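Local coordinates for peptidase S9 prolyl oligopeptidase catalytic domain-containing protein (Pyrococcus horikoshii, PDB 4HXF) that acts as a self-compartmentalizing hexameric serine protease, an acylaminoacyl peptidase of the prolyl oligopeptidase family that selects its substrates through multimerization, at the interface of chains A and B. Numbering follows the deposited sequence. Chains: chain A/B, Putative uncharacterized protein PH0594.

Contact 1: the interface of chains A and B. Residues chain A 539, 569, 571, 611, 613; chain B 131, 133-135.
An intermolecular antiparallel beta pairing joins two copies of this prolyl oligopeptidase-family protease. Edge strand A:568-573 of one subunit meets strand B:131-134 of the other, and A:Ala571 is bridged to B:Phe133. The ring of B:Phe133 is the main side chain inserted into chain A. The ring points away from its own backbone nitrogen (chi1 -170°) and reaches between the strand and the C-terminal segment of chain A. A:Val613, at the start of helix A:613-617, covers one face toward the rim. Its CB lies above the plane, and its CG1 methyl comes to 3.6 Å from CD2 of B:Phe133. The far end of the ring, CZ, meets CB of A:Tyr569 at 3.7 Å and ring atom CD2 of A:Phe611 equally closely. A:Phe611 and B:Phe133 cross at about a right angle. The other ring margin meets the methyl of A:Ala571, where CB is 4.0 Å from CD1 of B:Phe133, and the CD1 methyl of A:Leu539. Replacing B:Phe133 by an alanine would remove the ring, and would probably leave a gap among A:Val613, A:Tyr569 and A:Phe611 and weaken the hold on the paired strand. Farther along, CB of B:Asp135 touches CD2 of A:Tyr569 at 3.8 Å, with the phenol ring and carboxylate planes turned 46° apart. A:Phe611 also lays its CB over one face of that tyrosine ring. On the other flank B:Phe131 packs against A:Ala571 and CG2 of A:Val613.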
loop_
_atom_site.group_PDB
_atom_site.type_symbol
_atom_site.label_atom_id
_atom_site.label_comp_id
_atom_site.label_asym_id
_atom_site.label_seq_id
_atom_site.Cartn_x
_atom_site.Cartn_y
_atom_site.Cartn_z
ATOM N N LEU A 539 -3.875 -20.917 39.614
ATOM C CA LEU A 539 -3.813 -20.252 38.299
ATOM C C LEU A 539 -4.479 -21.147 37.337
ATOM O O LEU A 539 -4.095 -22.349 37.161
ATOM C CB LEU A 539 -2.362 -20.010 37.844
ATOM C CG LEU A 539 -2.236 -19.417 36.451
ATOM C CD1 LEU A 539 -2.901 -18.029 36.250
ATOM C CD2 LEU A 539 -0.713 -19.419 36.131
ATOM N N TYR A 569 -6.693 -16.908 39.806
ATOM C CA TYR A 569 -6.314 -16.068 38.729
ATOM C C TYR A 569 -6.623 -16.823 37.438
ATOM O O TYR A 569 -6.532 -18.059 37.475
ATOM C CB TYR A 569 -4.810 -15.781 38.747
ATOM C CG TYR A 569 -4.335 -15.240 40.072
ATOM C CD1 TYR A 569 -3.943 -16.132 41.114
ATOM C CD2 TYR A 569 -4.301 -13.859 40.308
ATOM C CE1 TYR A 569 -3.546 -15.615 42.327
ATOM C CE2 TYR A 569 -3.956 -13.358 41.556
ATOM C CZ TYR A 569 -3.526 -14.239 42.544
ATOM O OH TYR A 569 -3.146 -13.690 43.766
ATOM N N ALA A 571 -5.681 -16.833 33.141
ATOM C CA ALA A 571 -4.992 -16.344 31.944
ATOM C C ALA A 571 -5.708 -16.957 30.763
ATOM O O ALA A 571 -5.711 -18.205 30.655
ATOM C CB ALA A 571 -3.473 -16.698 31.987
ATOM N N PHE A 611 -0.516 -11.205 42.295
ATOM C CA PHE A 611 0.197 -11.620 41.129
ATOM C C PHE A 611 0.092 -10.473 40.090
ATOM O O PHE A 611 -0.731 -10.502 39.203
ATOM C CB PHE A 611 -0.319 -12.970 40.652
ATOM C CG PHE A 611 0.595 -13.710 39.721
ATOM C CD1 PHE A 611 1.762 -14.351 40.164
ATOM C CD2 PHE A 611 0.312 -13.796 38.427
ATOM C CE1 PHE A 611 2.592 -15.015 39.321
ATOM C CE2 PHE A 611 1.135 -14.550 37.564
ATOM C CZ PHE A 611 2.323 -15.135 38.034
ATOM N N VAL A 613 0.835 -9.282 37.098
ATOM C CA VAL A 613 1.339 -9.862 35.854
ATOM C C VAL A 613 2.070 -8.796 34.972
ATOM O O VAL A 613 2.984 -9.108 34.242
ATOM C CB VAL A 613 0.152 -10.550 35.152
ATOM C CG1 VAL A 613 -0.792 -9.527 34.458
ATOM C CG2 VAL A 613 0.637 -11.628 34.277
ATOM N N PHE B 131 -2.637 -12.673 25.592
ATOM C CA PHE B 131 -3.521 -13.206 26.660
ATOM C C PHE B 131 -4.155 -12.092 27.514
ATOM O O PHE B 131 -3.606 -10.992 27.674
ATOM C CB PHE B 131 -2.865 -14.246 27.567
ATOM C CG PHE B 131 -1.820 -13.705 28.551
ATOM C CD1 PHE B 131 -0.554 -13.394 28.125
ATOM C CD2 PHE B 131 -2.159 -13.469 29.888
ATOM C CE1 PHE B 131 0.390 -12.885 28.984
ATOM C CE2 PHE B 131 -1.206 -12.971 30.798
ATOM C CZ PHE B 131 0.089 -12.702 30.337
ATOM N N PHE B 133 -5.654 -11.368 31.280
ATOM C CA PHE B 133 -5.395 -11.845 32.595
ATOM C C PHE B 133 -6.373 -11.250 33.569
ATOM O O PHE B 133 -6.582 -9.994 33.503
ATOM C CB PHE B 133 -4.013 -11.452 33.043
ATOM C CG PHE B 133 -3.588 -12.104 34.289
ATOM C CD1 PHE B 133 -3.220 -13.449 34.293
ATOM C CD2 PHE B 133 -3.614 -11.437 35.499
ATOM C CE1 PHE B 133 -2.898 -14.034 35.491
ATOM C CE2 PHE B 133 -3.352 -12.066 36.696
ATOM C CZ PHE B 133 -2.951 -13.360 36.686
ATOM N N GLU B 134 -7.002 -12.051 34.377
ATOM C CA GLU B 134 -8.090 -11.550 35.259
ATOM C C GLU B 134 -7.807 -12.043 36.689
ATOM O O GLU B 134 -7.599 -13.246 36.990
ATOM C CB GLU B 134 -9.454 -11.937 34.752
ATOM C CG GLU B 134 -10.644 -11.381 35.516
ATOM C CD GLU B 134 -10.643 -9.858 35.417
ATOM O OE1 GLU B 134 -10.424 -9.262 36.527
ATOM O OE2 GLU B 134 -10.733 -9.247 34.299
ATOM N N ASP B 135 -8.046 -11.121 37.646
ATOM C CA ASP B 135 -7.984 -11.448 39.062
ATOM C C ASP B 135 -9.163 -10.815 39.843
ATOM O O ASP B 135 -9.205 -10.940 41.087
ATOM C CB ASP B 135 -6.660 -10.963 39.705
ATOM C CG ASP B 135 -6.566 -9.432 39.778
ATOM O OD1 ASP B 135 -7.470 -8.722 39.354
ATOM O OD2 ASP B 135 -5.537 -8.939 40.282
#

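Contact 2: the interface of chains A and B. Residues chain A 544, 551-552, 555, 572; chain B 140, 146, 500.
The indole nitrogen NE1 of B:Trp140 donates a hydrogen bond of 2.8 Å to the backbone carbonyl O of B:Phe500. The acceptor lies 15° out of the indole plane, and the donor lies in the carbonyl plane. This bond ties B:Trp140 to the end of helix B:494-500 and helps fix the rotation of the indole. CZ2 of B:Trp140 also lies above one face of the B:Phe500 ring, so the two aromatics form a joint surface for chain A. On the opposite face of B:Phe500, CB of A:Asp552 sits over the centre, 3.7 Å from the ring centroid, in a CH-pi contact. The CA of A:Asp552 is 3.5 Å from CE1 of B:Phe500. Thus the ring packs on the first turn of helix A:552-563. A:Leu555, one turn on, places its CB at the edge of that ring, in its plane. Its CG is anti to the backbone nitrogen (chi1 -178°), and its CD2 methyl reaches over the indole face, 3.7 Å from CE2 of B:Trp140. On the same side of the indole, A:Leu551 points toward B:Trp140 at the rim, its CD2 3.8 Å from CZ3 of B:Trp140. B:Phe146 makes a separate apolar contact. CD1 of A:Ile572 meets its CE2 at 3.8 Å, the two side chains crossing at about a right angle. CD2 of A:Leu544 approaches CZ of B:Phe146 at 4.0 Å. Chain A contributes helix A:552-563, the residues just before it and strand A:568-573 of its alpha/beta-hydrolase fold. Chain B contributes the short strands B:140-141 and B:145-146 and helix B:494-500.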
loop_
_atom_site.group_PDB
_atom_site.type_symbol
_atom_site.label_atom_id
_atom_site.label_comp_id
_atom_site.label_asym_id
_atom_site.label_seq_id
_atom_site.Cartn_x
_atom_site.Cartn_y
_atom_site.Cartn_z
ATOM N N LEU A 544 -8.639 -19.678 23.774
ATOM C CA LEU A 544 -10.001 -19.419 23.168
ATOM C C LEU A 544 -10.402 -20.317 22.036
ATOM O O LEU A 544 -11.554 -20.317 21.624
ATOM C CB LEU A 544 -10.192 -17.989 22.722
ATOM C CG LEU A 544 -10.358 -16.993 23.892
ATOM C CD1 LEU A 544 -10.549 -15.528 23.352
ATOM C CD2 LEU A 544 -11.539 -17.373 24.797
ATOM N N LEU A 551 -13.926 -23.086 27.009
ATOM C CA LEU A 551 -13.633 -21.994 28.006
ATOM C C LEU A 551 -14.362 -22.097 29.319
ATOM O O LEU A 551 -13.804 -21.760 30.358
ATOM C CB LEU A 551 -13.836 -20.669 27.336
ATOM C CG LEU A 551 -13.468 -19.450 28.274
ATOM C CD1 LEU A 551 -11.983 -19.399 28.703
ATOM C CD2 LEU A 551 -13.924 -18.125 27.535
ATOM N N ASP A 552 -15.638 -22.489 29.284
ATOM C CA ASP A 552 -16.478 -22.609 30.454
ATOM C C ASP A 552 -15.782 -23.440 31.538
ATOM O O ASP A 552 -15.890 -23.182 32.735
ATOM C CB ASP A 552 -17.884 -23.146 30.157
ATOM C CG ASP A 552 -17.868 -24.568 29.681
ATOM O OD1 ASP A 552 -18.618 -25.349 30.275
ATOM O OD2 ASP A 552 -17.108 -24.870 28.704
ATOM N N LEU A 555 -13.402 -20.906 33.044
ATOM C CA LEU A 555 -13.978 -19.615 33.496
ATOM C C LEU A 555 -15.066 -19.820 34.557
ATOM O O LEU A 555 -15.200 -19.036 35.540
ATOM C CB LEU A 555 -14.436 -18.790 32.307
ATOM C CG LEU A 555 -15.010 -17.393 32.634
ATOM C CD1 LEU A 555 -13.958 -16.612 33.476
ATOM C CD2 LEU A 555 -15.377 -16.586 31.336
ATOM N N ILE A 572 -6.299 -16.140 29.896
ATOM C CA ILE A 572 -7.081 -16.584 28.750
ATOM C C ILE A 572 -6.333 -16.192 27.498
ATOM O O ILE A 572 -6.191 -15.004 27.137
ATOM C CB ILE A 572 -8.502 -16.031 28.705
ATOM C CG1 ILE A 572 -9.208 -16.382 30.043
ATOM C CG2 ILE A 572 -9.252 -16.613 27.494
ATOM C CD1 ILE A 572 -10.592 -15.688 30.191
ATOM N N TRP B 140 -15.612 -10.842 31.882
ATOM C CA TRP B 140 -16.147 -10.229 30.646
ATOM C C TRP B 140 -17.481 -9.592 30.857
ATOM O O TRP B 140 -18.131 -9.776 31.906
ATOM C CB TRP B 140 -16.153 -11.322 29.545
ATOM C CG TRP B 140 -17.062 -12.542 29.785
ATOM C CD1 TRP B 140 -17.959 -12.753 30.761
ATOM C CD2 TRP B 140 -17.023 -13.718 28.942
ATOM N NE1 TRP B 140 -18.531 -14.052 30.635
ATOM C CE2 TRP B 140 -17.995 -14.670 29.490
ATOM C CE3 TRP B 140 -16.298 -14.064 27.794
ATOM C CZ2 TRP B 140 -18.215 -15.915 28.873
ATOM C CZ3 TRP B 140 -16.499 -15.300 27.222
ATOM C CH2 TRP B 140 -17.459 -16.181 27.739
ATOM N N PHE B 146 -13.750 -8.798 27.044
ATOM C CA PHE B 146 -13.009 -9.267 28.241
ATOM C C PHE B 146 -12.524 -8.040 28.996
ATOM O O PHE B 146 -11.932 -7.110 28.401
ATOM C CB PHE B 146 -11.841 -10.186 27.924
ATOM C CG PHE B 146 -12.249 -11.525 27.446
ATOM C CD1 PHE B 146 -12.490 -11.769 26.089
ATOM C CD2 PHE B 146 -12.490 -12.546 28.354
ATOM C CE1 PHE B 146 -12.841 -13.032 25.621
ATOM C CE2 PHE B 146 -12.893 -13.799 27.902
ATOM C CZ PHE B 146 -13.015 -14.069 26.520
ATOM N N PHE B 500 -20.905 -18.808 34.188
ATOM C CA PHE B 500 -20.238 -18.335 32.972
ATOM C C PHE B 500 -20.590 -16.968 32.494
ATOM O O PHE B 500 -19.746 -16.309 31.870
ATOM C CB PHE B 500 -20.509 -19.407 31.908
ATOM C CG PHE B 500 -19.549 -19.429 30.702
ATOM C CD1 PHE B 500 -18.198 -19.205 30.817
ATOM C CD2 PHE B 500 -20.039 -19.898 29.467
ATOM C CE1 PHE B 500 -17.380 -19.334 29.699
ATOM C CE2 PHE B 500 -19.205 -20.048 28.364
ATOM C CZ PHE B 500 -17.876 -19.693 28.457
#

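Contact 1 and contact 2 lie close together, with their C-alpha centres about 12 Å apart. Strand A:568-573 belongs to both. A:Tyr569 and A:Ala571 serve contact 1, while A:Ile572 serves contact 2. Strand A:538-543 supplies a residue to contact 1, and A:Leu544 follows it directly in contact 2. In chain B, strand B:131-134 serves contact 1, while B:140-141, B:145-146 and helix B:494-500 serve contact 2. Beta pairing and side-chain packing thus act on neighbouring parts of the same two-fold interface. Two-fold symmetry repeats both contacts with the chains exchanged. They probably help build the hexamer through which substrates are selected.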